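Local coordinates for protein deacetylase EF_0837 (Enterococcus faecalis, PDB 2ICS) that is a zinc-dependent amidohydrolase that carries two zinc ions per subunit and deacetylates acetyl-(R)-mandelate in vitro, though with very low efficiency, at residues 272-275 with 276-279; 244-248 with 249-253; 51-54 with 55-58; 99-102 with 103-107. All coordinates share one frame; numbering follows the deposited sequence.

Contact 1 (272-275 with 276-279); sequences DIYI and RNRE. With ZN (zinc ion), chain B.
Asn277 reaches back along the chain with its side-chain amide and bonds to the backbone of the metal-binding loop at two points. OD1 accepts the backbone N-H of Tyr274 at 3.1 Å in a straight bond (161°), the donor 35° out of the carbonyl plane. ND2 donates to Asp272 O at 3.2 Å. A chi1 of 60° sets CG between the backbone N and carbonyl carbon, which turns the amide toward the loop. ND2 also makes a long, weak bond to water 1, which donates to Asp272 OD2. Asp272 is a ligand of one of the two zinc ions of this amidohydrolase TIM barrel: its OD1 binds the metal at 2.2 Å, and water 2, His60, His62 and the carboxylated Lys154 complete the site. Tyr274 is the N-cap residue of helix 275-279, and its O accepts Arg278 N at 3.1 Å. The Tyr274 ring stands nearly at right angles to the Asn277 amide, its CD2 3.1 Å from Asn277 ND2, while the aliphatic part of Arg276 runs alongside the ring, CB 3.4 Å from Tyr274 CE1. Ile273 CD1 rests on Arg278 CB at 3.5 Å, and the guanidinium beyond forms a salt bridge with Asp72.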
ATOM      1  N   ASP A 272      -0.475  -0.073   6.573  1.00 18.93           N
ATOM      2  CA  ASP A 272      -1.066  -1.111   7.421  1.00 18.38           C
ATOM      3  C   ASP A 272      -1.848  -0.344   8.485  1.00 18.63           C
ATOM      4  O   ASP A 272      -1.798  -0.641   9.675  1.00 18.87           O
ATOM      5  CB  ASP A 272      -0.036  -2.003   8.094  1.00 17.30           C
ATOM      6  CG  ASP A 272      -0.691  -3.036   9.006  1.00 21.86           C
ATOM      7  OD1 ASP A 272      -1.845  -3.415   8.729  1.00 19.36           O
ATOM      8  OD2 ASP A 272      -0.066  -3.477   9.991  1.00 26.83           O
ATOM      9  N   ILE A 273      -2.570   0.659   8.014  1.00 17.52           N
ATOM     10  CA  ILE A 273      -3.357   1.540   8.859  1.00 17.90           C
ATOM     11  C   ILE A 273      -4.759   1.014   9.168  1.00 20.25           C
ATOM     12  O   ILE A 273      -5.366   0.290   8.375  1.00 18.33           O
ATOM     13  CB  ILE A 273      -3.497   2.913   8.162  1.00 17.15           C
ATOM     14  CG1 ILE A 273      -4.091   3.948   9.107  1.00 18.17           C
ATOM     15  CG2 ILE A 273      -4.398   2.776   6.922  1.00 15.19           C
ATOM     16  CD1 ILE A 273      -4.093   5.352   8.510  1.00 18.06           C
ATOM     17  N   TYR A 274      -5.250   1.370  10.346  1.00 21.68           N
ATOM     18  CA  TYR A 274      -6.604   1.036  10.765  1.00 23.41           C
ATOM     19  C   TYR A 274      -6.903   2.107  11.810  1.00 23.82           C
ATOM     20  O   TYR A 274      -5.976   2.763  12.298  1.00 23.75           O
ATOM     21  CB  TYR A 274      -6.718  -0.408  11.286  1.00 24.41           C
ATOM     22  CG  TYR A 274      -6.204  -0.703  12.666  1.00 28.93           C
ATOM     23  CD1 TYR A 274      -7.092  -0.932  13.719  1.00 31.63           C
ATOM     24  CD2 TYR A 274      -4.841  -0.829  12.912  1.00 30.23           C
ATOM     25  CE1 TYR A 274      -6.629  -1.286  14.982  1.00 34.04           C
ATOM     26  CE2 TYR A 274      -4.367  -1.181  14.169  1.00 31.79           C
ATOM     27  CZ  TYR A 274      -5.264  -1.409  15.199  1.00 33.34           C
ATOM     28  OH  TYR A 274      -4.798  -1.764  16.444  1.00 34.55           O
ATOM     29  N   ILE A 275      -8.175   2.310  12.132  1.00 23.31           N
ATOM     30  CA  ILE A 275      -8.552   3.387  13.036  1.00 24.43           C
ATOM     31  C   ILE A 275      -7.676   3.645  14.263  1.00 25.23           C
ATOM     32  O   ILE A 275      -7.363   4.796  14.559  1.00 25.71           O
ATOM     33  CB  ILE A 275     -10.041   3.255  13.463  1.00 26.64           C
ATOM     34  CG1 ILE A 275     -10.533   4.594  14.019  1.00 27.82           C
ATOM     35  CG2 ILE A 275     -10.212   2.148  14.502  1.00 25.39           C
ATOM     36  CD1 ILE A 275     -12.047   4.743  14.026  1.00 27.38           C
ATOM     37  N   ARG A 276      -7.255   2.594  14.956  1.00 27.07           N
ATOM     38  CA  ARG A 276      -6.438   2.768  16.153  1.00 31.17           C
ATOM     39  C   ARG A 276      -5.055   3.374  15.933  1.00 30.06           C
ATOM     40  O   ARG A 276      -4.688   4.325  16.629  1.00 30.92           O
ATOM     41  CB  ARG A 276      -6.309   1.439  16.909  1.00 36.86           C
ATOM     42  CG  ARG A 276      -7.640   0.911  17.438  1.00 44.41           C
ATOM     43  CD  ARG A 276      -7.486  -0.408  18.200  1.00 51.44           C
ATOM     44  NE  ARG A 276      -6.665  -0.264  19.400  1.00 57.18           N
ATOM     45  CZ  ARG A 276      -6.456  -1.235  20.286  1.00 60.39           C
ATOM     46  NH1 ARG A 276      -7.010  -2.432  20.112  1.00 59.78           N
ATOM     47  NH2 ARG A 276      -5.692  -1.010  21.349  1.00 61.40           N
ATOM     48  N   ASN A 277      -4.277   2.850  14.986  1.00 27.27           N
ATOM     49  CA  ASN A 277      -2.958   3.438  14.777  1.00 24.87           C
ATOM     50  C   ASN A 277      -3.025   4.726  13.967  1.00 24.15           C
ATOM     51  O   ASN A 277      -2.046   5.460  13.887  1.00 23.35           O
ATOM     52  CB  ASN A 277      -1.963   2.442  14.142  1.00 24.57           C
ATOM     53  CG  ASN A 277      -2.403   1.929  12.788  1.00 20.72           C
ATOM     54  OD1 ASN A 277      -2.903   2.678  11.956  1.00 21.44           O
ATOM     55  ND2 ASN A 277      -2.186   0.639  12.552  1.00 21.09           N
ATOM     56  N   ARG A 278      -4.187   5.012  13.381  1.00 24.53           N
ATOM     57  CA  ARG A 278      -4.365   6.249  12.622  1.00 24.23           C
ATOM     58  C   ARG A 278      -4.676   7.390  13.586  1.00 26.46           C
ATOM     59  O   ARG A 278      -4.104   8.477  13.484  1.00 26.18           O
ATOM     60  CB  ARG A 278      -5.523   6.140  11.615  1.00 22.84           C
ATOM     61  CG  ARG A 278      -6.063   7.515  11.192  1.00 21.16           C
ATOM     62  CD  ARG A 278      -7.020   7.463  10.009  1.00 21.11           C
ATOM     63  NE  ARG A 278      -8.335   6.918  10.339  1.00 22.90           N
ATOM     64  CZ  ARG A 278      -9.285   7.574  11.005  1.00 21.83           C
ATOM     65  NH1 ARG A 278      -9.080   8.819  11.428  1.00 17.30           N
ATOM     66  NH2 ARG A 278     -10.449   6.981  11.244  1.00 21.20           N
ATOM     67  N   GLU A 279      -5.601   7.138  14.510  1.00 27.03           N
ATOM     68  CA  GLU A 279      -6.002   8.150  15.482  1.00 30.07           C
ATOM     69  C   GLU A 279      -4.937   8.415  16.532  1.00 30.22           C
ATOM     70  O   GLU A 279      -4.645   9.562  16.849  1.00 31.32           O
ATOM     71  CB  GLU A 279      -7.299   7.743  16.202  1.00 28.88           C
ATOM     72  CG  GLU A 279      -8.583   7.961  15.417  1.00 33.01           C
ATOM     73  CD  GLU A 279      -9.840   7.664  16.238  1.00 35.33           C
ATOM     74  OE1 GLU A 279     -10.945   7.695  15.663  1.00 34.94           O
ATOM     75  OE2 GLU A 279      -9.728   7.400  17.457  1.00 39.46           O
TER
HETATM   76 ZN    ZN B 400      -2.436  -5.446   8.033  1.00 24.94          ZN
HETATM   77  O   HOH W   1      -0.994  -2.486  12.832  1.00 24.49           O
HETATM   78  O   HOH W   2      -0.770  -5.726   9.128  1.00 23.22           O

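Contact 2 (244-248 with 249-253); sequences IGHGT and DSFNF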
ATOM      1  N   ILE A 244       6.441  -1.884   2.792  1.00 19.97           N
ATOM      2  CA  ILE A 244       6.550  -1.371   4.161  1.00 19.79           C
ATOM      3  C   ILE A 244       5.480  -1.854   5.152  1.00 21.12           C
ATOM      4  O   ILE A 244       5.814  -2.440   6.178  1.00 23.57           O
ATOM      5  CB  ILE A 244       6.557   0.183   4.181  1.00 20.05           C
ATOM      6  CG1 ILE A 244       7.799   0.719   3.461  1.00 20.14           C
ATOM      7  CG2 ILE A 244       6.551   0.693   5.628  1.00 18.77           C
ATOM      8  CD1 ILE A 244       9.111   0.368   4.142  1.00 19.60           C
ATOM      9  N   GLY A 245       4.205  -1.602   4.858  1.00 22.02           N
ATOM     10  CA  GLY A 245       3.137  -2.009   5.764  1.00 20.12           C
ATOM     11  C   GLY A 245       3.459  -1.605   7.198  1.00 20.06           C
ATOM     12  O   GLY A 245       3.403  -2.433   8.104  1.00 19.99           O
ATOM     13  N   HIS A 246       3.780  -0.326   7.400  1.00 21.03           N
ATOM     14  CA  HIS A 246       4.169   0.212   8.710  1.00 20.58           C
ATOM     15  C   HIS A 246       3.480  -0.428   9.907  1.00 22.07           C
ATOM     16  O   HIS A 246       4.128  -1.090  10.722  1.00 21.11           O
ATOM     17  CB  HIS A 246       3.957   1.726   8.760  1.00 19.57           C
ATOM     18  CG  HIS A 246       4.618   2.385   9.935  1.00 19.45           C
ATOM     19  ND1 HIS A 246       4.313   2.056  11.239  1.00 17.11           N
ATOM     20  CD2 HIS A 246       5.581   3.335  10.003  1.00 15.92           C
ATOM     21  CE1 HIS A 246       5.061   2.776  12.059  1.00 19.24           C
ATOM     22  NE2 HIS A 246       5.839   3.559  11.336  1.00 18.70           N
ATOM     23  N   GLY A 247       2.173  -0.214  10.023  1.00 22.06           N
ATOM     24  CA  GLY A 247       1.429  -0.804  11.118  1.00 21.87           C
ATOM     25  C   GLY A 247       1.854  -0.384  12.516  1.00 22.76           C
ATOM     26  O   GLY A 247       2.785   0.400  12.711  1.00 22.84           O
ATOM     27  N   THR A 248       1.148  -0.913  13.503  1.00 22.60           N
ATOM     28  CA  THR A 248       1.430  -0.603  14.889  1.00 23.99           C
ATOM     29  C   THR A 248       2.774  -1.169  15.338  1.00 24.47           C
ATOM     30  O   THR A 248       3.459  -0.557  16.150  1.00 24.91           O
ATOM     31  CB  THR A 248       0.308  -1.147  15.799  1.00 24.43           C
ATOM     32  OG1 THR A 248      -0.937  -0.560  15.406  1.00 24.36           O
ATOM     33  CG2 THR A 248       0.580  -0.813  17.268  1.00 22.63           C
ATOM     34  N   ASP A 249       3.168  -2.316  14.796  1.00 24.76           N
ATOM     35  CA  ASP A 249       4.431  -2.923  15.206  1.00 26.83           C
ATOM     36  C   ASP A 249       5.325  -3.441  14.092  1.00 25.83           C
ATOM     37  O   ASP A 249       6.207  -4.254  14.348  1.00 26.68           O
ATOM     38  CB  ASP A 249       4.157  -4.073  16.179  1.00 31.75           C
ATOM     39  CG  ASP A 249       3.709  -3.583  17.546  1.00 37.36           C
ATOM     40  OD1 ASP A 249       4.467  -2.815  18.190  1.00 39.66           O
ATOM     41  OD2 ASP A 249       2.602  -3.968  17.977  1.00 37.77           O
ATOM     42  N   SER A 250       5.148  -2.959  12.869  1.00 23.61           N
ATOM     43  CA  SER A 250       5.948  -3.495  11.780  1.00 23.84           C
ATOM     44  C   SER A 250       6.983  -2.631  11.068  1.00 23.06           C
ATOM     45  O   SER A 250       7.514  -3.045  10.033  1.00 23.78           O
ATOM     46  CB  SER A 250       5.002  -4.120  10.756  1.00 24.03           C
ATOM     47  OG  SER A 250       4.175  -5.079  11.397  1.00 22.59           O
ATOM     48  N   PHE A 251       7.280  -1.446  11.597  1.00 23.08           N
ATOM     49  CA  PHE A 251       8.288  -0.590  10.972  1.00 20.96           C
ATOM     50  C   PHE A 251       9.312  -0.081  11.978  1.00 21.07           C
ATOM     51  O   PHE A 251       8.970   0.587  12.949  1.00 21.09           O
ATOM     52  CB  PHE A 251       7.653   0.608  10.266  1.00 21.03           C
ATOM     53  CG  PHE A 251       8.664   1.546   9.666  1.00 22.25           C
ATOM     54  CD1 PHE A 251       9.387   1.177   8.537  1.00 23.72           C
ATOM     55  CD2 PHE A 251       8.945   2.771  10.268  1.00 23.61           C
ATOM     56  CE1 PHE A 251      10.380   2.010   8.014  1.00 24.64           C
ATOM     57  CE2 PHE A 251       9.938   3.614   9.757  1.00 23.89           C
ATOM     58  CZ  PHE A 251      10.658   3.230   8.625  1.00 25.14           C
ATOM     59  N   ASN A 252      10.577  -0.378  11.712  1.00 22.30           N
ATOM     60  CA  ASN A 252      11.670   0.012  12.589  1.00 23.12           C
ATOM     61  C   ASN A 252      12.673   0.879  11.815  1.00 24.53           C
ATOM     62  O   ASN A 252      13.209   0.455  10.788  1.00 25.27           O
ATOM     63  CB  ASN A 252      12.323  -1.268  13.142  1.00 22.26           C
ATOM     64  CG  ASN A 252      13.478  -0.992  14.094  1.00 23.85           C
ATOM     65  OD1 ASN A 252      14.564  -0.585  13.675  1.00 21.59           O
ATOM     66  ND2 ASN A 252      13.248  -1.226  15.385  1.00 19.30           N
ATOM     67  N   PHE A 253      12.896   2.104  12.296  1.00 26.16           N
ATOM     68  CA  PHE A 253      13.829   3.042  11.658  1.00 26.94           C
ATOM     69  C   PHE A 253      15.221   2.448  11.474  1.00 27.35           C
ATOM     70  O   PHE A 253      15.812   2.545  10.394  1.00 27.83           O
ATOM     71  CB  PHE A 253      13.973   4.328  12.485  1.00 26.93           C
ATOM     72  CG  PHE A 253      12.908   5.368  12.216  1.00 26.10           C
ATOM     73  CD1 PHE A 253      12.764   5.927  10.953  1.00 25.06           C
ATOM     74  CD2 PHE A 253      12.102   5.832  13.245  1.00 25.44           C
ATOM     75  CE1 PHE A 253      11.836   6.938  10.721  1.00 25.60           C
ATOM     76  CE2 PHE A 253      11.170   6.846  13.025  1.00 25.87           C
ATOM     77  CZ  PHE A 253      11.040   7.399  11.761  1.00 26.53           C
TER
HETATM   78  O   HOH W   3       8.354  -2.188   7.493  1.00 19.14           O
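Phe251 places its CB squarely over the imidazole of His246, in a loop that follows strand 241-243 of the TIM barrel and leads into helix 253-261. The CH-pi contact measures 3.5 Å from Phe251 CB to the centroid of the His246 ring and lies only 11° off the ring normal. Both side chains have CG trans to the backbone N (chi1 -167° for His246), which swings the histidine ring under the CB of the phenylalanine, whose own ring continues past it at an oblique 38°, with CD2 3.4 Å from His246 NE2. Ile244 CG2 approaches the phenyl ring obliquely, 4.1 Å from Phe251 CD1. The rotation of the imidazole is restrained by ND1, which donates to Gly247 O at 2.7 Å, with the acceptor in the ring plane and the donor on a carbonyl lone pair. Gly245 and Gly247 both take positive phi as the chain bends, and Ser250 N closes the turn weakly on His246 O. Gly245 O accepts ND1 of the zinc ligand His211, a second-shell bond consistent with orienting that ring. Between the loop's two arms, water 3 donates to Ile244 O at 2.9 Å and to Ser250 O at 2.8 Å.

Contact 3 (51-54 with 55-58); sequences YVSA and GWID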
ATOM      1  N   TYR A  51       2.903  20.693  -6.314  1.00 33.69           N
ATOM      2  CA  TYR A  51       3.264  19.452  -6.988  1.00 32.10           C
ATOM      3  C   TYR A  51       2.029  18.646  -7.363  1.00 31.07           C
ATOM      4  O   TYR A  51       0.959  18.802  -6.765  1.00 31.15           O
ATOM      5  CB  TYR A  51       4.163  18.603  -6.088  1.00 32.47           C
ATOM      6  CG  TYR A  51       5.487  19.244  -5.752  1.00 33.41           C
ATOM      7  CD1 TYR A  51       6.521  19.287  -6.686  1.00 33.90           C
ATOM      8  CD2 TYR A  51       5.710  19.812  -4.497  1.00 35.20           C
ATOM      9  CE1 TYR A  51       7.746  19.877  -6.378  1.00 35.13           C
ATOM     10  CE2 TYR A  51       6.933  20.408  -4.179  1.00 36.01           C
ATOM     11  CZ  TYR A  51       7.945  20.437  -5.125  1.00 35.57           C
ATOM     12  OH  TYR A  51       9.145  21.036  -4.823  1.00 37.82           O
ATOM     13  N   VAL A  52       2.196  17.783  -8.360  1.00 29.39           N
ATOM     14  CA  VAL A  52       1.128  16.918  -8.843  1.00 27.57           C
ATOM     15  C   VAL A  52       1.734  15.567  -9.206  1.00 27.46           C
ATOM     16  O   VAL A  52       2.834  15.499  -9.764  1.00 28.94           O
ATOM     17  CB  VAL A  52       0.456  17.477 -10.120  1.00 28.38           C
ATOM     18  CG1 VAL A  52      -0.794  16.672 -10.439  1.00 25.13           C
ATOM     19  CG2 VAL A  52       0.120  18.947  -9.946  1.00 30.53           C
ATOM     20  N   SER A  53       1.023  14.495  -8.888  1.00 24.42           N
ATOM     21  CA  SER A  53       1.494  13.160  -9.214  1.00 24.91           C
ATOM     22  C   SER A  53       0.286  12.292  -9.487  1.00 24.16           C
ATOM     23  O   SER A  53      -0.848  12.761  -9.432  1.00 23.74           O
ATOM     24  CB  SER A  53       2.283  12.559  -8.051  1.00 25.39           C
ATOM     25  OG  SER A  53       1.422  12.185  -6.986  1.00 24.00           O
ATOM     26  N   ALA A  54       0.533  11.026  -9.794  1.00 24.83           N
ATOM     27  CA  ALA A  54      -0.553  10.094 -10.024  1.00 23.41           C
ATOM     28  C   ALA A  54      -1.204   9.964  -8.652  1.00 22.27           C
ATOM     29  O   ALA A  54      -0.545  10.195  -7.640  1.00 21.55           O
ATOM     30  CB  ALA A  54      -0.004   8.758 -10.477  1.00 22.09           C
ATOM     31  N   GLY A  55      -2.487   9.620  -8.608  1.00 21.55           N
ATOM     32  CA  GLY A  55      -3.144   9.476  -7.318  1.00 20.80           C
ATOM     33  C   GLY A  55      -2.380   8.495  -6.448  1.00 19.93           C
ATOM     34  O   GLY A  55      -2.051   7.396  -6.894  1.00 20.57           O
ATOM     35  N   TRP A  56      -2.087   8.882  -5.211  1.00 19.53           N
ATOM     36  CA  TRP A  56      -1.343   8.006  -4.311  1.00 19.83           C
ATOM     37  C   TRP A  56      -2.136   6.740  -4.027  1.00 19.01           C
ATOM     38  O   TRP A  56      -3.361   6.775  -3.942  1.00 18.93           O
ATOM     39  CB  TRP A  56      -1.021   8.725  -3.001  1.00 19.41           C
ATOM     40  CG  TRP A  56      -0.171   9.957  -3.157  1.00 22.02           C
ATOM     41  CD1 TRP A  56       0.542  10.338  -4.263  1.00 20.83           C
ATOM     42  CD2 TRP A  56       0.084  10.955  -2.152  1.00 20.90           C
ATOM     43  NE1 TRP A  56       1.225  11.511  -4.008  1.00 21.65           N
ATOM     44  CE2 TRP A  56       0.961  11.911  -2.722  1.00 21.84           C
ATOM     45  CE3 TRP A  56      -0.347  11.134  -0.828  1.00 21.81           C
ATOM     46  CZ2 TRP A  56       1.416  13.032  -2.013  1.00 21.68           C
ATOM     47  CZ3 TRP A  56       0.106  12.252  -0.118  1.00 21.54           C
ATOM     48  CH2 TRP A  56       0.980  13.185  -0.718  1.00 22.43           C
ATOM     49  N   ILE A  57      -1.425   5.625  -3.875  1.00 19.19           N
ATOM     50  CA  ILE A  57      -2.034   4.321  -3.628  1.00 17.80           C
ATOM     51  C   ILE A  57      -1.415   3.644  -2.408  1.00 20.10           C
ATOM     52  O   ILE A  57      -0.196   3.466  -2.340  1.00 18.98           O
ATOM     53  CB  ILE A  57      -1.833   3.373  -4.849  1.00 17.60           C
ATOM     54  CG1 ILE A  57      -2.423   3.996  -6.115  1.00 19.15           C
ATOM     55  CG2 ILE A  57      -2.487   2.027  -4.581  1.00 15.24           C
ATOM     56  CD1 ILE A  57      -2.053   3.241  -7.411  1.00 19.53           C
ATOM     57  N   ASP A  58      -2.261   3.258  -1.453  1.00 19.93           N
ATOM     58  CA  ASP A  58      -1.811   2.582  -0.234  1.00 21.39           C
ATOM     59  C   ASP A  58      -2.196   1.113  -0.385  1.00 20.64           C
ATOM     60  O   ASP A  58      -3.348   0.763  -0.160  1.00 19.85           O
ATOM     61  CB  ASP A  58      -2.528   3.173   0.980  1.00 22.57           C
ATOM     62  CG  ASP A  58      -1.854   2.815   2.290  1.00 25.06           C
ATOM     63  OD1 ASP A  58      -1.122   1.802   2.335  1.00 24.86           O
ATOM     64  OD2 ASP A  58      -2.069   3.545   3.283  1.00 25.51           O
TER
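Ser53 OG meets the indole of Trp56 at its edge, close to the ring plane, where NE1 donates to it at 3.1 Å. The bond is weak, bent to 125° at the hydrogen, and Trp56 CD1 lies almost as near the hydroxyl, 3.4 Å from Ser53 OG. The same hydroxyl has a definite direction: it donates to Ala54 O at 2.9 Å, from 28° outside the carbonyl plane. A chi1 of 73° puts Ser53 OG between its own backbone N and carbonyl carbon, on the side from which both partners can be reached. Ala54 O also approaches the indole, 3.6 Å from Trp56 CD1.

One step out, the backbone fixes where these groups stand. Gly55 sits at the break in strand 51-61, which belongs to a beta-alpha-beta unit with helix 74-77 and strand 83-89, and the Trp56 side chain reaches back along the extended chain. Trp56 N donates to Thr332 OG1 and Trp56 O accepts from Thr84 OG1, tying the strand to neighbours on both flanks. Around the indole lie Phe334, Ile304, Leu286 and Met290, a largely nonpolar setting.

The serine hydroxyl thus works in relay, giving its proton to a carbonyl and taking the indole N-H, so that the one polar atom of a buried tryptophan ring has a partner, if a poorly aligned one.

Contact 4 (99-102 with 103-107); sequences EFYD and LAQQA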
ATOM      1  N   GLU A  99     -20.014  -8.561   1.756  1.00 36.89           N
ATOM      2  CA  GLU A  99     -20.568  -7.537   2.627  1.00 38.30           C
ATOM      3  C   GLU A  99     -19.632  -6.330   2.604  1.00 38.40           C
ATOM      4  O   GLU A  99     -20.073  -5.181   2.671  1.00 38.25           O
ATOM      5  CB  GLU A  99     -20.690  -8.061   4.055  1.00 40.60           C
ATOM      6  CG  GLU A  99     -21.511  -7.171   4.965  1.00 42.54           C
ATOM      7  CD  GLU A  99     -21.388  -7.562   6.420  1.00 46.61           C
ATOM      8  OE1 GLU A  99     -21.128  -8.756   6.692  1.00 48.39           O
ATOM      9  OE2 GLU A  99     -21.563  -6.681   7.291  1.00 47.86           O
ATOM     10  N   PHE A 100     -18.333  -6.605   2.513  1.00 37.33           N
ATOM     11  CA  PHE A 100     -17.322  -5.553   2.471  1.00 36.18           C
ATOM     12  C   PHE A 100     -17.394  -4.842   1.123  1.00 36.42           C
ATOM     13  O   PHE A 100     -17.359  -3.613   1.055  1.00 36.02           O
ATOM     14  CB  PHE A 100     -15.930  -6.169   2.696  1.00 34.94           C
ATOM     15  CG  PHE A 100     -14.781  -5.202   2.527  1.00 30.96           C
ATOM     16  CD1 PHE A 100     -14.933  -3.847   2.809  1.00 29.40           C
ATOM     17  CD2 PHE A 100     -13.533  -5.663   2.114  1.00 30.53           C
ATOM     18  CE1 PHE A 100     -13.854  -2.959   2.683  1.00 30.56           C
ATOM     19  CE2 PHE A 100     -12.449  -4.789   1.985  1.00 30.23           C
ATOM     20  CZ  PHE A 100     -12.610  -3.431   2.269  1.00 28.00           C
ATOM     21  N   TYR A 101     -17.516  -5.624   0.055  1.00 37.39           N
ATOM     22  CA  TYR A 101     -17.600  -5.082  -1.296  1.00 40.02           C
ATOM     23  C   TYR A 101     -18.741  -4.078  -1.465  1.00 42.01           C
ATOM     24  O   TYR A 101     -18.561  -3.023  -2.075  1.00 42.17           O
ATOM     25  CB  TYR A 101     -17.776  -6.215  -2.305  1.00 41.09           C
ATOM     26  CG  TYR A 101     -17.975  -5.743  -3.730  1.00 43.78           C
ATOM     27  CD1 TYR A 101     -16.933  -5.159  -4.446  1.00 44.55           C
ATOM     28  CD2 TYR A 101     -19.212  -5.877  -4.359  1.00 44.42           C
ATOM     29  CE1 TYR A 101     -17.117  -4.720  -5.759  1.00 45.97           C
ATOM     30  CE2 TYR A 101     -19.406  -5.440  -5.670  1.00 46.03           C
ATOM     31  CZ  TYR A 101     -18.359  -4.864  -6.363  1.00 45.93           C
ATOM     32  OH  TYR A 101     -18.552  -4.437  -7.658  1.00 46.34           O
ATOM     33  N   ASP A 102     -19.914  -4.409  -0.930  1.00 42.47           N
ATOM     34  CA  ASP A 102     -21.071  -3.530  -1.046  1.00 44.36           C
ATOM     35  C   ASP A 102     -20.830  -2.172  -0.396  1.00 44.06           C
ATOM     36  O   ASP A 102     -21.216  -1.139  -0.942  1.00 44.14           O
ATOM     37  CB  ASP A 102     -22.314  -4.183  -0.428  1.00 47.08           C
ATOM     38  CG  ASP A 102     -22.744  -5.439  -1.165  1.00 47.58           C
ATOM     39  OD1 ASP A 102     -22.714  -5.442  -2.416  1.00 47.40           O
ATOM     40  OD2 ASP A 102     -23.128  -6.420  -0.491  1.00 50.58           O
ATOM     41  N   LEU A 103     -20.204  -2.174   0.776  1.00 43.66           N
ATOM     42  CA  LEU A 103     -19.915  -0.927   1.470  1.00 43.59           C
ATOM     43  C   LEU A 103     -18.825  -0.167   0.737  1.00 43.98           C
ATOM     44  O   LEU A 103     -18.872   1.057   0.631  1.00 44.32           O
ATOM     45  CB  LEU A 103     -19.458  -1.198   2.905  1.00 42.67           C
ATOM     46  CG  LEU A 103     -20.524  -1.674   3.891  1.00 43.38           C
ATOM     47  CD1 LEU A 103     -19.879  -2.016   5.223  1.00 41.05           C
ATOM     48  CD2 LEU A 103     -21.570  -0.587   4.066  1.00 43.02           C
ATOM     49  N   ALA A 104     -17.843  -0.905   0.228  1.00 44.55           N
ATOM     50  CA  ALA A 104     -16.713  -0.320  -0.486  1.00 44.59           C
ATOM     51  C   ALA A 104     -17.105   0.505  -1.709  1.00 44.50           C
ATOM     52  O   ALA A 104     -16.342   1.361  -2.152  1.00 45.05           O
ATOM     53  CB  ALA A 104     -15.738  -1.422  -0.899  1.00 44.07           C
ATOM     54  N   GLN A 105     -18.289   0.249  -2.254  1.00 44.45           N
ATOM     55  CA  GLN A 105     -18.748   0.975  -3.434  1.00 43.98           C
ATOM     56  C   GLN A 105     -19.212   2.400  -3.156  1.00 42.73           C
ATOM     57  O   GLN A 105     -19.083   3.274  -4.008  1.00 44.12           O
ATOM     58  CB  GLN A 105     -19.881   0.204  -4.116  1.00 46.50           C
ATOM     59  CG  GLN A 105     -19.508  -1.212  -4.493  1.00 49.57           C
ATOM     60  CD  GLN A 105     -18.126  -1.291  -5.109  1.00 52.80           C
ATOM     61  OE1 GLN A 105     -17.844  -0.651  -6.126  1.00 54.77           O
ATOM     62  NE2 GLN A 105     -17.249  -2.073  -4.489  1.00 54.55           N
ATOM     63  N   GLN A 106     -19.748   2.637  -1.965  1.00 41.12           N
ATOM     64  CA  GLN A 106     -20.244   3.965  -1.614  1.00 40.75           C
ATOM     65  C   GLN A 106     -19.140   4.949  -1.222  1.00 37.88           C
ATOM     66  O   GLN A 106     -19.409   6.126  -0.977  1.00 37.61           O
ATOM     67  CB  GLN A 106     -21.266   3.853  -0.474  1.00 42.70           C
ATOM     68  CG  GLN A 106     -20.707   3.248   0.804  1.00 48.62           C
ATOM     69  CD  GLN A 106     -21.719   3.208   1.944  1.00 52.76           C
ATOM     70  OE1 GLN A 106     -22.793   2.604   1.825  1.00 54.50           O
ATOM     71  NE2 GLN A 106     -21.377   3.849   3.061  1.00 52.01           N
ATOM     72  N   ALA A 107     -17.899   4.471  -1.167  1.00 35.08           N
ATOM     73  CA  ALA A 107     -16.771   5.321  -0.797  1.00 32.60           C
ATOM     74  C   ALA A 107     -16.298   6.152  -1.984  1.00 30.46           C
ATOM     75  O   ALA A 107     -16.375   5.714  -3.124  1.00 29.58           O
ATOM     76  CB  ALA A 107     -15.618   4.467  -0.267  1.00 30.24           C
TER
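Gln105 folds back over the ring of Tyr101 one turn earlier in helix 97-105, the helical link of a beta-alpha-beta unit between strands 83-89 and 110-114. The tight part of this contact is on the inward face. Phe100 O accepts Ala104 N at 2.9 Å, a regular helical bond, and the Phe100 ring passes obliquely beside the methyl of Ala104, CE1 to CB 4.3 Å. Both side chains also pack on Val111 of strand 110-114, so this face of the helix lies against the sheet. Phe149 separately meets the rings of Phe100 and Tyr101 edge to face.

Toward solvent the grip slackens. Asp102 and Gln105 are exposed, and the backbone N-H of Gln105 is shared between two acceptors in weak bonds, Tyr101 O at 3.3 Å and Asp102 O at 3.5 Å. Leu103 is only partly covered, its CG 3.7 Å from Glu99 O and its side chain touching Glu65 and Lys66.

Here the glutamine side chain supplies the firmer bond. Bent at chi2 (-43°), it curls back until NE2 of its amide lies over one face of the tyrosine ring. That nitrogen donates to Tyr101 O at 2.9 Å with an N-H...O angle of 158°, the carbonyl oxygen lying within 5° of the amide plane.

Contacts 1 and 2 form one neighbourhood beside the binuclear zinc centre. Their centres are 12 Å apart and they touch directly: Asp272 OD2 packs 3.3 Å from Gly247 CA, and Asn277 ND2 makes a weak bond to Thr248 OG1. Contact 1 supplies a zinc ligand, and the Asp272 side chain comes within about 4 Å of the bound adenine; in contact 2 the Ser250 side chain is about 5 Å from the bound adenine. Contact 3 lies earlier on the strand that carries His60, its nearest atom about 4 Å from contact 1, and Asp58 bonds to Thr271 just ahead of Asp272. Contact 4 is peripheral, the Phe100 side chain about 12 Å from a zinc ion.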